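Local coordinates for protein acyl-CoA thioesterase II TesB2 (Mycobacterium marinum, PDB 3U0A) that probably hydrolyses fatty acyl-CoA thioesters to free fatty acid and coenzyme A, working as an enzyme of lipid metabolism, at residues A219-A224 and M269-T274. Sequence-based numbering, arbitrary orientation.
Sequences ASLDHA and MQEGLT
Asp-222 OD2 is gripped three times: by a water that donates to it, by Trp-226 NE1 of the second subunit and, weakly, by His-63 NE2 of that subunit. Its residue sits in a classic beta bulge of strand 217-227, where it runs antiparallel to strand 264-275 in a hot-dog domain. Leu-221 and Asp-222 together face Glu-271, whose carbonyl O accepts Leu-221 N at 3.1 Å, on an in-plane lone pair, and Asp-222 N weakly at 3.4 Å. The extra residue shifts the register by one. Turned between backbone N and carbonyl carbon (chi1 78°), the Asp-222 carboxylate presses back against the partner strand: OD1 takes Glu-271 N at 2.9 Å, nearly straight (170°) but from above the carboxylate plane. A side chain thus replaces a backbone acceptor. Asp-222 OD2 and Glu-271 OE1 lie 4.5 Å apart; the water donates to both, which would ease a repulsion that might otherwise raise a pKa, while Arg-250 pairs with Glu-271 OE2. On the other face, extended Gln-270 (chi1 176°) crosses the bulge, its NE2 reaching Asp-222 O in a weak bond and, through a second weak bond to another water, Ser-220 OG. Leu-221 leans over the neighbouring strand, with CD1 3.6 Å from Gly-272 C.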
# COMPACT_ATOMS: atom_id res chain seq x y z
N ALA A 219 0.89 -15.37 8.83
CA ALA A 219 0.29 -14.23 9.53
C ALA A 219 0.08 -13.11 8.53
O ALA A 219 0.70 -13.09 7.49
CB ALA A 219 1.17 -13.76 10.67
N SER A 220 -0.83 -12.20 8.85
CA SER A 220 -0.98 -10.96 8.12
C SER A 220 -0.05 -9.95 8.79
O SER A 220 -0.12 -9.75 9.98
CB SER A 220 -2.46 -10.47 8.15
OG SER A 220 -3.33 -11.31 7.44
N LEU A 221 0.80 -9.31 8.01
CA LEU A 221 1.67 -8.24 8.52
C LEU A 221 1.06 -6.83 8.34
O LEU A 221 1.15 -5.96 9.20
CB LEU A 221 3.02 -8.34 7.81
CG LEU A 221 3.76 -9.66 7.96
CD1 LEU A 221 5.03 -9.68 7.12
CD2 LEU A 221 4.10 -9.91 9.42
N ASP A 222 0.44 -6.63 7.19
CA ASP A 222 -0.15 -5.35 6.88
C ASP A 222 -1.32 -5.44 5.92
O ASP A 222 -1.78 -6.53 5.60
CB ASP A 222 0.94 -4.37 6.39
CG ASP A 222 1.36 -4.58 4.94
OD1 ASP A 222 0.65 -5.22 4.14
OD2 ASP A 222 2.42 -4.03 4.61
N HIS A 223 -1.85 -4.28 5.56
CA HIS A 223 -2.65 -4.12 4.38
C HIS A 223 -2.70 -2.64 4.03
O HIS A 223 -2.52 -1.76 4.88
CB HIS A 223 -4.05 -4.78 4.47
CG HIS A 223 -5.02 -4.14 5.46
ND1 HIS A 223 -6.14 -4.74 5.83
CD2 HIS A 223 -5.00 -2.91 6.12
CE1 HIS A 223 -6.82 -3.93 6.69
NE2 HIS A 223 -6.11 -2.83 6.86
N ALA A 224 -2.91 -2.40 2.74
CA ALA A 224 -3.04 -1.06 2.16
C ALA A 224 -4.16 -1.19 1.16
O ALA A 224 -4.15 -2.12 0.36
CB ALA A 224 -1.75 -0.64 1.45
N MET A 269 -3.00 -4.01 -1.64
CA MET A 269 -1.73 -4.70 -1.45
C MET A 269 -1.62 -5.14 -0.01
O MET A 269 -2.00 -4.40 0.88
CB MET A 269 -0.60 -3.77 -1.76
CG MET A 269 -0.42 -3.56 -3.24
SD MET A 269 0.78 -4.77 -3.74
CE MET A 269 2.24 -3.75 -3.93
N GLN A 270 -1.09 -6.35 0.21
CA GLN A 270 -0.93 -6.92 1.54
C GLN A 270 0.26 -7.84 1.57
O GLN A 270 0.46 -8.68 0.68
CB GLN A 270 -2.19 -7.67 1.92
CG GLN A 270 -2.18 -8.43 3.23
CD GLN A 270 -3.60 -8.76 3.70
OE1 GLN A 270 -4.43 -9.16 2.89
NE2 GLN A 270 -3.88 -8.57 4.99
N GLU A 271 1.07 -7.66 2.61
CA GLU A 271 2.19 -8.54 2.87
C GLU A 271 1.82 -9.47 4.06
O GLU A 271 1.11 -9.06 4.98
CB GLU A 271 3.43 -7.71 3.17
CG GLU A 271 4.69 -8.54 3.28
CD GLU A 271 5.96 -7.71 3.36
OE1 GLU A 271 6.02 -6.73 4.19
OE2 GLU A 271 6.91 -8.05 2.60
N GLY A 272 2.28 -10.71 4.02
CA GLY A 272 2.07 -11.66 5.09
C GLY A 272 3.34 -12.37 5.51
O GLY A 272 4.34 -12.39 4.79
N LEU A 273 3.30 -12.96 6.70
CA LEU A 273 4.31 -13.91 7.12
C LEU A 273 4.08 -15.20 6.35
O LEU A 273 2.95 -15.63 6.24
CB LEU A 273 4.23 -14.15 8.63
CG LEU A 273 5.36 -14.96 9.26
CD1 LEU A 273 6.66 -14.17 9.28
CD2 LEU A 273 4.92 -15.36 10.66
N THR A 274 5.13 -15.77 5.77
CA THR A 274 5.05 -17.09 5.18
C THR A 274 6.39 -17.74 5.43
O THR A 274 7.22 -17.89 4.53
CB THR A 274 4.67 -17.06 3.70
OG1 THR A 274 5.57 -16.21 3.02
CG2 THR A 274 3.25 -16.57 3.47
O HOH W 1 -5.57 -10.47 6.76
O HOH W 2 4.70 -5.09 5.65